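PDB 4ECL: serine racemase from Enterococcus faecalis, which belongs to the alanine racemase family and pairs an N-terminal TIM-barrel domain with a C-terminal beta-rich domain in its cytoplasmic part. Local coordinates for residues N21-A26 with Y205-Y210. Residues are numbered along the deposited sequence; the frame is centred on the assembly and turned at random.
Sequences NTLQKA and YGLLNY
Leu207 reaches across from helix 204-209 to the last turn of helix 13-25, and it carries nearly all of this small, largely apolar contact. Its CB is directed at the other helix. With CG anti to the backbone N (chi1 175°), the side chain runs straight out from its own helix, and CG splits it into two methyls with separate tasks. Leu207 CD2 meets Leu23 CD2 at 4.0 Å, the two leucines crossing at a slant. The other methyl turns to Ala26: Leu207 CD1 lies 4.0 Å from Ala26 O and, a little more loosely, 4.4 Å from Ala26 CB. The fork of Leu207 is thus laid against Leu23 and Ala26, and no hydrogen bond links the segments; even at the closest point, Leu207 CA and Ala26 CA are 8.0 Å apart, so the gap is spanned by side chains, mainly Leu207. Leu23 also packs on Leu33 of strand 32-36 and on Leu239, while Leu208 is tied by backbone hydrogen bonds to Leu237. The contact therefore joins two helices of the TIM-barrel domain, distant in sequence, beside barrel strand 32-36 and the loop containing Leu237 and Leu239.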
# COMPACT_ATOMS: atom_id res chain seq x y z
N ASN A 21 13.21 -25.65 -3.88
CA ASN A 21 14.16 -26.70 -4.24
C ASN A 21 15.47 -26.15 -4.79
O ASN A 21 16.54 -26.64 -4.43
CB ASN A 21 13.55 -27.68 -5.25
CG ASN A 21 12.50 -28.58 -4.63
OD1 ASN A 21 12.66 -29.08 -3.51
ND2 ASN A 21 11.41 -28.80 -5.35
N THR A 22 15.39 -25.14 -5.65
CA THR A 22 16.59 -24.58 -6.26
C THR A 22 17.48 -23.95 -5.20
O THR A 22 18.71 -24.08 -5.23
CB THR A 22 16.24 -23.51 -7.31
OG1 THR A 22 15.52 -24.11 -8.39
CG2 THR A 22 17.51 -22.87 -7.86
N LEU A 23 16.84 -23.29 -4.25
CA LEU A 23 17.56 -22.61 -3.19
C LEU A 23 18.20 -23.61 -2.23
O LEU A 23 19.36 -23.47 -1.86
CB LEU A 23 16.61 -21.65 -2.45
CG LEU A 23 16.20 -20.41 -3.27
CD1 LEU A 23 15.08 -19.65 -2.59
CD2 LEU A 23 17.40 -19.49 -3.54
N GLN A 24 17.44 -24.63 -1.82
CA GLN A 24 17.98 -25.63 -0.90
C GLN A 24 19.19 -26.33 -1.51
O GLN A 24 20.12 -26.69 -0.80
CB GLN A 24 16.91 -26.66 -0.53
CG GLN A 24 15.84 -26.13 0.40
CD GLN A 24 14.64 -27.06 0.54
OE1 GLN A 24 14.35 -27.87 -0.35
NE2 GLN A 24 13.93 -26.94 1.66
N LYS A 25 19.17 -26.51 -2.83
CA LYS A 25 20.26 -27.16 -3.54
C LYS A 25 21.56 -26.39 -3.44
O LYS A 25 22.63 -26.97 -3.38
CB LYS A 25 19.91 -27.32 -5.02
CG LYS A 25 19.23 -28.63 -5.39
CD LYS A 25 19.07 -28.74 -6.90
CE LYS A 25 20.37 -28.36 -7.60
NZ LYS A 25 20.23 -28.40 -9.09
N ALA A 26 21.46 -25.07 -3.43
CA ALA A 26 22.65 -24.23 -3.33
C ALA A 26 23.15 -24.13 -1.88
O ALA A 26 24.20 -23.54 -1.62
CB ALA A 26 22.38 -22.85 -3.90
N TYR A 205 20.82 -12.21 -1.26
CA TYR A 205 22.08 -11.93 -1.94
C TYR A 205 23.31 -12.47 -1.18
O TYR A 205 24.39 -12.64 -1.74
CB TYR A 205 22.21 -10.44 -2.25
CG TYR A 205 21.33 -10.00 -3.39
CD1 TYR A 205 21.73 -10.17 -4.71
CD2 TYR A 205 20.09 -9.42 -3.15
CE1 TYR A 205 20.92 -9.78 -5.77
CE2 TYR A 205 19.27 -9.01 -4.20
CZ TYR A 205 19.69 -9.20 -5.51
OH TYR A 205 18.88 -8.79 -6.56
N GLY A 206 23.12 -12.76 0.11
CA GLY A 206 24.17 -13.37 0.91
C GLY A 206 24.46 -14.76 0.40
O GLY A 206 25.63 -15.18 0.27
N LEU A 207 23.39 -15.50 0.11
CA LEU A 207 23.50 -16.80 -0.55
C LEU A 207 24.09 -16.66 -1.95
O LEU A 207 25.04 -17.35 -2.30
CB LEU A 207 22.13 -17.47 -0.64
CG LEU A 207 22.09 -18.79 -1.41
CD1 LEU A 207 23.15 -19.78 -0.89
CD2 LEU A 207 20.70 -19.39 -1.33
N LEU A 208 23.51 -15.78 -2.76
CA LEU A 208 23.91 -15.64 -4.16
C LEU A 208 25.33 -15.13 -4.35
O LEU A 208 26.02 -15.54 -5.29
CB LEU A 208 22.95 -14.70 -4.91
CG LEU A 208 21.49 -15.11 -5.03
CD1 LEU A 208 20.71 -14.03 -5.77
CD2 LEU A 208 21.38 -16.46 -5.73
N ASN A 209 25.76 -14.22 -3.47
CA ASN A 209 27.06 -13.57 -3.63
C ASN A 209 28.14 -14.00 -2.61
O ASN A 209 29.33 -13.76 -2.82
CB ASN A 209 26.89 -12.05 -3.64
CG ASN A 209 26.45 -11.52 -5.00
OD1 ASN A 209 26.86 -12.05 -6.03
ND2 ASN A 209 25.61 -10.48 -5.00
N TYR A 210 27.71 -14.63 -1.52
CA TYR A 210 28.64 -15.15 -0.52
C TYR A 210 28.30 -16.61 -0.17
O TYR A 210 28.09 -16.96 0.99
CB TYR A 210 28.66 -14.22 0.73
CG TYR A 210 29.21 -12.86 0.37
CD1 TYR A 210 28.40 -11.88 -0.18
CD2 TYR A 210 30.56 -12.58 0.53
CE1 TYR A 210 28.91 -10.65 -0.56
CE2 TYR A 210 31.08 -11.34 0.16
CZ TYR A 210 30.25 -10.38 -0.38
OH TYR A 210 30.75 -9.16 -0.76